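Local coordinates for thiosulfate sulfurtransferase (PDB 1YT8), which probably transfers sulfur from thiosulfate to cyanide, as a sulfurtransferase built from four rhodanese-like domains, at residues A376-P381 / L442-V447; T382-W387 / F459-G464. All coordinates share one frame; numbering follows the deposited sequence.

In the fold
Both contacts reach the same five-stranded parallel sheet, the last of four such sheets along the chain, with strand order 1-5-4-2-3, and their centres lie about 9 Å apart. Along the chain the segments alternate: strand 378-379 leads into helix 381-387, and much later helix 441-454 leads into strand 458-461. Contact 1 sets the edge strand and its lead-in against helix 441-454, whereas contact 2 sets helix 381-387 against strand 458-461. The two strands are sheet neighbours, joined by probable hydrogen bonds from Leu460 N to Asp377 O and from Asp462 N to Ile379 O, each 2.9 Å. The first strand and helix of this sheet region are thus packed against a helix and strand that come some 60 to 70 residues later.

Contact 1: residues A376-P381 / L442-V447; sequences ADTIDP and LARFAV
Ala376 faces Arg444 and Val447 where the lead-in to the edge strand of a parallel rhodanese-type sheet meets helix 441-454. The nearest CA atoms across the contact are those of Ala376 and Arg444, 6.8 Å apart.

The apolar part is small. The methyl of Ala376 points at the helix and meets one branch of Val447, CB to CG2 at 4.0 Å. At chi1 175° this branch, CG2, lies beside the backbone N and anti to the carbonyl carbon, on the side that meets Ala376. The same Ala376 CB touches Arg444 NH1 at 3.8 Å, while the methyl CG2 of Thr378 lies at the margin, 4.5 Å from Arg444 NH2.

The polar part centres on the guanidinium. Arg444 runs extended through chi2 and then bends at chi3 (-74°), which brings its end back to the strand side, obliquely to Ala376 N. No direct hydrogen bond joins the two segments; the stronger partner of Arg444 NH1 is the carbonyl O of Pro374, just upstream, so the arginine ties the helix to the chain entering the strand. A water completes the link: it donates to Ala376 O at 3.1 Å and accepts a weak bond from Arg444 NH1 at 3.3 Å.

Contact 2: residues T382-W387 / F459-G464; sequences TTLADW and FLLDGG
Trp387, which has the most surface buried by this contact, sets the edge of its indole over one face of the Phe459 ring. The evidence for a T-shaped (edge-to-face) stack is direct: the six-membered ring of Trp387 and the Phe459 ring have centroids 5.3 Å apart and planes at 90°. The indole corner does the touching, with Trp387 CH2 3.8 Å from Phe459 CE2 and 3.9 Å from Phe459 CD2, so the approach is displaced toward the rim of the phenyl ring. Trp387 CG is anti to the carbonyl carbon (chi1 -80°), and with chi2 at 20° the six-membered ring is turned toward the strand. Arg432 adds a cation-pi interaction to the same indole.

One helical turn earlier, Leu384 makes the second apolar meeting. Its CD2 methyl reaches both branches of Leu461, at 3.9 Å from CD1 and 4.1 Å from CD2, and the two leucine side chains cross at about a right angle. Leu461 does not point straight at the helix from its backbone; its branched end closes the gap. Val434 on the neighbouring strand touches both Leu384 and Trp387, and Trp468 from helix 464-470 also packs on Leu384.

No hydrogen bond crosses between the segments. Helix 381-387 is held here by hydrophobic packing against strand 458-461, an alpha-helix layered on a parallel sheet as in the alpha/beta rhodanese fold.

Contact 1: residues A376-P381 / L442-V447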
ATOM      1  N   ALA A 376      21.781  17.050 -12.832  1.00 20.83           N
ATOM      2  CA  ALA A 376      22.811  16.026 -12.778  1.00 19.44           C
ATOM      3  C   ALA A 376      23.474  15.839 -14.131  1.00 18.85           C
ATOM      4  O   ALA A 376      22.835  15.986 -15.176  1.00 18.84           O
ATOM      5  CB  ALA A 376      22.208  14.698 -12.310  1.00 21.21           C
ATOM      6  N   ASP A 377      24.764  15.533 -14.105  1.00 18.31           N
ATOM      7  CA  ASP A 377      25.503  15.277 -15.328  1.00 19.33           C
ATOM      8  C   ASP A 377      25.240  13.805 -15.626  1.00 21.06           C
ATOM      9  O   ASP A 377      25.423  12.945 -14.759  1.00 19.19           O
ATOM     10  CB  ASP A 377      26.998  15.532 -15.110  1.00 19.71           C
ATOM     11  CG  ASP A 377      27.296  16.988 -14.807  1.00 18.89           C
ATOM     12  OD1 ASP A 377      26.888  17.856 -15.607  1.00 21.22           O
ATOM     13  OD2 ASP A 377      27.936  17.267 -13.775  1.00 21.83           O
ATOM     14  N   THR A 378      24.787  13.516 -16.842  1.00 21.46           N
ATOM     15  CA  THR A 378      24.476  12.144 -17.214  1.00 23.28           C
ATOM     16  C   THR A 378      25.527  11.478 -18.090  1.00 24.53           C
ATOM     17  O   THR A 378      26.399  12.133 -18.663  1.00 24.81           O
ATOM     18  CB  THR A 378      23.119  12.057 -17.943  1.00 23.57           C
ATOM     19  OG1 THR A 378      23.149  12.887 -19.111  1.00 24.43           O
ATOM     20  CG2 THR A 378      21.990  12.511 -17.028  1.00 26.69           C
ATOM     21  N   ILE A 379      25.427  10.159 -18.178  1.00 23.09           N
ATOM     22  CA  ILE A 379      26.337   9.358 -18.976  1.00 25.37           C
ATOM     23  C   ILE A 379      25.497   8.281 -19.660  1.00 25.42           C
ATOM     24  O   ILE A 379      24.610   7.695 -19.038  1.00 24.78           O
ATOM     25  CB  ILE A 379      27.419   8.708 -18.083  1.00 24.40           C
ATOM     26  CG1 ILE A 379      28.371   7.869 -18.936  1.00 25.63           C
ATOM     27  CG2 ILE A 379      26.763   7.857 -16.998  1.00 26.19           C
ATOM     28  CD1 ILE A 379      29.513   7.247 -18.143  1.00 27.07           C
ATOM     29  N   ASP A 380      25.759   8.040 -20.940  1.00 25.92           N
ATOM     30  CA  ASP A 380      25.015   7.037 -21.695  1.00 25.94           C
ATOM     31  C   ASP A 380      25.482   5.635 -21.319  1.00 25.14           C
ATOM     32  O   ASP A 380      26.631   5.436 -20.936  1.00 23.14           O
ATOM     33  CB  ASP A 380      25.207   7.242 -23.207  1.00 29.96           C
ATOM     34  CG  ASP A 380      24.818   8.638 -23.667  1.00 34.17           C
ATOM     35  OD1 ASP A 380      23.688   9.078 -23.359  1.00 36.50           O
ATOM     36  OD2 ASP A 380      25.642   9.296 -24.343  1.00 36.67           O
ATOM     37  N   PRO A 381      24.587   4.641 -21.422  1.00 24.17           N
ATOM     38  CA  PRO A 381      24.919   3.253 -21.091  1.00 23.45           C
ATOM     39  C   PRO A 381      26.186   2.732 -21.778  1.00 23.20           C
ATOM     40  O   PRO A 381      27.023   2.097 -21.141  1.00 22.30           O
ATOM     41  CB  PRO A 381      23.668   2.493 -21.522  1.00 25.08           C
ATOM     42  CG  PRO A 381      22.576   3.476 -21.209  1.00 24.86           C
ATOM     43  CD  PRO A 381      23.151   4.780 -21.727  1.00 23.81           C
ATOM     44  N   LEU A 442      15.059   7.783  -8.876  1.00 19.40           N
ATOM     45  CA  LEU A 442      15.491   7.861  -7.488  1.00 20.90           C
ATOM     46  C   LEU A 442      16.968   8.210  -7.367  1.00 18.62           C
ATOM     47  O   LEU A 442      17.361   8.962  -6.477  1.00 17.63           O
ATOM     48  CB  LEU A 442      15.217   6.547  -6.756  1.00 21.61           C
ATOM     49  CG  LEU A 442      15.689   6.533  -5.294  1.00 25.37           C
ATOM     50  CD1 LEU A 442      15.257   7.815  -4.583  1.00 25.10           C
ATOM     51  CD2 LEU A 442      15.124   5.307  -4.588  1.00 27.52           C
ATOM     52  N   ALA A 443      17.783   7.670  -8.267  1.00 18.39           N
ATOM     53  CA  ALA A 443      19.217   7.936  -8.240  1.00 16.74           C
ATOM     54  C   ALA A 443      19.533   9.421  -8.427  1.00 16.45           C
ATOM     55  O   ALA A 443      20.501   9.931  -7.853  1.00 15.12           O
ATOM     56  CB  ALA A 443      19.923   7.104  -9.313  1.00 15.42           C
ATOM     57  N   ARG A 444      18.717  10.108  -9.222  1.00 16.73           N
ATOM     58  CA  ARG A 444      18.907  11.534  -9.479  1.00 16.67           C
ATOM     59  C   ARG A 444      18.834  12.355  -8.190  1.00 17.24           C
ATOM     60  O   ARG A 444      19.588  13.309  -8.009  1.00 16.70           O
ATOM     61  CB  ARG A 444      17.853  12.044 -10.476  1.00 17.84           C
ATOM     62  CG  ARG A 444      17.953  13.543 -10.780  1.00 18.80           C
ATOM     63  CD  ARG A 444      16.868  14.006 -11.751  1.00 21.23           C
ATOM     64  NE  ARG A 444      17.102  13.579 -13.132  1.00 22.09           N
ATOM     65  CZ  ARG A 444      17.935  14.184 -13.977  1.00 22.98           C
ATOM     66  NH1 ARG A 444      18.623  15.253 -13.592  1.00 21.67           N
ATOM     67  NH2 ARG A 444      18.077  13.723 -15.213  1.00 23.37           N
ATOM     68  N   PHE A 445      17.923  11.985  -7.294  1.00 17.99           N
ATOM     69  CA  PHE A 445      17.770  12.701  -6.031  1.00 18.32           C
ATOM     70  C   PHE A 445      18.923  12.437  -5.071  1.00 18.70           C
ATOM     71  O   PHE A 445      19.079  13.141  -4.069  1.00 18.66           O
ATOM     72  CB  PHE A 445      16.445  12.310  -5.365  1.00 19.97           C
ATOM     73  CG  PHE A 445      15.247  12.984  -5.966  1.00 21.75           C
ATOM     74  CD1 PHE A 445      14.914  14.287  -5.608  1.00 22.69           C
ATOM     75  CD2 PHE A 445      14.472  12.334  -6.920  1.00 22.08           C
ATOM     76  CE1 PHE A 445      13.825  14.933  -6.192  1.00 21.20           C
ATOM     77  CE2 PHE A 445      13.383  12.971  -7.508  1.00 23.70           C
ATOM     78  CZ  PHE A 445      13.061  14.276  -7.142  1.00 22.17           C
ATOM     79  N   ALA A 446      19.740  11.434  -5.386  1.00 16.59           N
ATOM     80  CA  ALA A 446      20.867  11.069  -4.536  1.00 17.89           C
ATOM     81  C   ALA A 446      22.210  11.643  -4.979  1.00 17.74           C
ATOM     82  O   ALA A 446      23.192  11.564  -4.239  1.00 16.57           O
ATOM     83  CB  ALA A 446      20.966   9.544  -4.441  1.00 18.04           C
ATOM     84  N   VAL A 447      22.258  12.218  -6.176  1.00 15.76           N
ATOM     85  CA  VAL A 447      23.506  12.774  -6.693  1.00 16.14           C
ATOM     86  C   VAL A 447      24.181  13.761  -5.741  1.00 17.87           C
ATOM     87  O   VAL A 447      25.365  13.617  -5.428  1.00 16.75           O
ATOM     88  CB  VAL A 447      23.284  13.463  -8.064  1.00 16.11           C
ATOM     89  CG1 VAL A 447      24.573  14.137  -8.532  1.00 15.11           C
ATOM     90  CG2 VAL A 447      22.835  12.429  -9.089  1.00 14.26           C
TER
HETATM   91  O   HOH W   1      20.061  17.259 -15.805  1.00 26.57           O

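Contact 2: residues T382-W387 / F459-G464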
ATOM      1  N   THR A 382      26.330   3.002 -23.074  1.00 23.77           N
ATOM      2  CA  THR A 382      27.506   2.534 -23.804  1.00 22.63           C
ATOM      3  C   THR A 382      28.791   3.182 -23.291  1.00 21.34           C
ATOM      4  O   THR A 382      29.856   2.569 -23.311  1.00 19.45           O
ATOM      5  CB  THR A 382      27.372   2.793 -25.324  1.00 23.97           C
ATOM      6  OG1 THR A 382      27.167   4.189 -25.564  1.00 26.18           O
ATOM      7  CG2 THR A 382      26.197   2.010 -25.893  1.00 26.05           C
ATOM      8  N   THR A 383      28.696   4.426 -22.832  1.00 21.67           N
ATOM      9  CA  THR A 383      29.867   5.113 -22.300  1.00 20.54           C
ATOM     10  C   THR A 383      30.232   4.471 -20.967  1.00 18.91           C
ATOM     11  O   THR A 383      31.403   4.248 -20.673  1.00 19.49           O
ATOM     12  CB  THR A 383      29.584   6.607 -22.078  1.00 20.74           C
ATOM     13  OG1 THR A 383      29.257   7.217 -23.332  1.00 21.79           O
ATOM     14  CG2 THR A 383      30.805   7.304 -21.483  1.00 21.39           C
ATOM     15  N   LEU A 384      29.218   4.169 -20.163  1.00 17.93           N
ATOM     16  CA  LEU A 384      29.453   3.537 -18.873  1.00 17.82           C
ATOM     17  C   LEU A 384      30.142   2.190 -19.077  1.00 16.54           C
ATOM     18  O   LEU A 384      31.058   1.834 -18.339  1.00 17.41           O
ATOM     19  CB  LEU A 384      28.137   3.327 -18.121  1.00 16.70           C
ATOM     20  CG  LEU A 384      28.284   2.531 -16.817  1.00 18.81           C
ATOM     21  CD1 LEU A 384      29.259   3.244 -15.889  1.00 17.34           C
ATOM     22  CD2 LEU A 384      26.925   2.359 -16.151  1.00 18.21           C
ATOM     23  N   ALA A 385      29.691   1.443 -20.078  1.00 20.10           N
ATOM     24  CA  ALA A 385      30.283   0.142 -20.368  1.00 20.26           C
ATOM     25  C   ALA A 385      31.782   0.312 -20.607  1.00 21.39           C
ATOM     26  O   ALA A 385      32.593  -0.456 -20.086  1.00 21.23           O
ATOM     27  CB  ALA A 385      29.612  -0.485 -21.591  1.00 21.10           C
ATOM     28  N   ASP A 386      32.148   1.329 -21.385  1.00 22.93           N
ATOM     29  CA  ASP A 386      33.557   1.604 -21.661  1.00 24.29           C
ATOM     30  C   ASP A 386      34.303   1.895 -20.362  1.00 23.29           C
ATOM     31  O   ASP A 386      35.367   1.333 -20.110  1.00 22.44           O
ATOM     32  CB  ASP A 386      33.690   2.791 -22.620  1.00 29.89           C
ATOM     33  CG  ASP A 386      33.461   2.399 -24.070  1.00 33.73           C
ATOM     34  OD1 ASP A 386      33.255   3.303 -24.909  1.00 38.96           O
ATOM     35  OD2 ASP A 386      33.496   1.187 -24.376  1.00 38.22           O
ATOM     36  N   TRP A 387      33.740   2.776 -19.538  1.00 23.03           N
ATOM     37  CA  TRP A 387      34.347   3.129 -18.258  1.00 22.88           C
ATOM     38  C   TRP A 387      34.637   1.893 -17.410  1.00 22.97           C
ATOM     39  O   TRP A 387      35.708   1.773 -16.817  1.00 22.24           O
ATOM     40  CB  TRP A 387      33.414   4.057 -17.471  1.00 24.91           C
ATOM     41  CG  TRP A 387      33.445   5.496 -17.900  1.00 26.67           C
ATOM     42  CD1 TRP A 387      33.877   5.992 -19.098  1.00 26.33           C
ATOM     43  CD2 TRP A 387      33.001   6.623 -17.135  1.00 26.73           C
ATOM     44  NE1 TRP A 387      33.731   7.359 -19.125  1.00 25.06           N
ATOM     45  CE2 TRP A 387      33.197   7.773 -17.934  1.00 26.46           C
ATOM     46  CE3 TRP A 387      32.456   6.773 -15.851  1.00 28.01           C
ATOM     47  CZ2 TRP A 387      32.866   9.060 -17.490  1.00 27.26           C
ATOM     48  CZ3 TRP A 387      32.126   8.053 -15.408  1.00 28.25           C
ATOM     49  CH2 TRP A 387      32.334   9.181 -16.230  1.00 28.65           C
ATOM     50  N   PHE A 459      28.035  10.943 -11.528  1.00 13.91           N
ATOM     51  CA  PHE A 459      27.207  10.966 -12.728  1.00 14.17           C
ATOM     52  C   PHE A 459      25.945  10.129 -12.573  1.00 14.75           C
ATOM     53  O   PHE A 459      25.886   9.220 -11.742  1.00 16.66           O
ATOM     54  CB  PHE A 459      28.000  10.429 -13.919  1.00 15.45           C
ATOM     55  CG  PHE A 459      29.130  11.318 -14.337  1.00 14.54           C
ATOM     56  CD1 PHE A 459      28.979  12.199 -15.404  1.00 14.71           C
ATOM     57  CD2 PHE A 459      30.338  11.296 -13.647  1.00 16.94           C
ATOM     58  CE1 PHE A 459      30.024  13.048 -15.775  1.00 16.67           C
ATOM     59  CE2 PHE A 459      31.384  12.142 -14.010  1.00 18.09           C
ATOM     60  CZ  PHE A 459      31.225  13.018 -15.075  1.00 15.38           C
ATOM     61  N   LEU A 460      24.946  10.444 -13.391  1.00 15.84           N
ATOM     62  CA  LEU A 460      23.677   9.728 -13.390  1.00 16.23           C
ATOM     63  C   LEU A 460      23.560   8.954 -14.697  1.00 17.34           C
ATOM     64  O   LEU A 460      23.742   9.518 -15.776  1.00 17.19           O
ATOM     65  CB  LEU A 460      22.508  10.712 -13.290  1.00 15.52           C
ATOM     66  CG  LEU A 460      21.104  10.104 -13.301  1.00 15.77           C
ATOM     67  CD1 LEU A 460      20.900   9.288 -12.030  1.00 14.79           C
ATOM     68  CD2 LEU A 460      20.054  11.220 -13.390  1.00 17.43           C
ATOM     69  N   LEU A 461      23.271   7.661 -14.599  1.00 19.22           N
ATOM     70  CA  LEU A 461      23.115   6.843 -15.794  1.00 19.58           C
ATOM     71  C   LEU A 461      21.834   7.275 -16.499  1.00 21.43           C
ATOM     72  O   LEU A 461      20.740   7.175 -15.934  1.00 20.45           O
ATOM     73  CB  LEU A 461      23.035   5.361 -15.421  1.00 19.94           C
ATOM     74  CG  LEU A 461      22.895   4.381 -16.589  1.00 19.40           C
ATOM     75  CD1 LEU A 461      24.063   4.560 -17.549  1.00 19.24           C
ATOM     76  CD2 LEU A 461      22.860   2.952 -16.063  1.00 17.56           C
ATOM     77  N   ASP A 462      21.980   7.766 -17.727  1.00 20.52           N
ATOM     78  CA  ASP A 462      20.855   8.232 -18.531  1.00 24.12           C
ATOM     79  C   ASP A 462      19.870   7.094 -18.789  1.00 23.37           C
ATOM     80  O   ASP A 462      20.174   6.167 -19.536  1.00 23.65           O
ATOM     81  CB  ASP A 462      21.366   8.764 -19.875  1.00 27.55           C
ATOM     82  CG  ASP A 462      20.427   9.781 -20.506  1.00 31.71           C
ATOM     83  OD1 ASP A 462      19.193   9.626 -20.388  1.00 31.63           O
ATOM     84  OD2 ASP A 462      20.932  10.734 -21.137  1.00 34.68           O
ATOM     85  N   GLY A 463      18.696   7.163 -18.170  1.00 23.58           N
ATOM     86  CA  GLY A 463      17.697   6.124 -18.369  1.00 22.48           C
ATOM     87  C   GLY A 463      17.786   4.956 -17.401  1.00 21.82           C
ATOM     88  O   GLY A 463      16.988   4.017 -17.470  1.00 21.78           O
ATOM     89  N   GLY A 464      18.763   5.003 -16.501  1.00 21.58           N
ATOM     90  CA  GLY A 464      18.919   3.941 -15.523  1.00 20.79           C
ATOM     91  C   GLY A 464      19.205   2.557 -16.079  1.00 21.73           C
ATOM     92  O   GLY A 464      19.558   2.394 -17.248  1.00 22.37           O
TER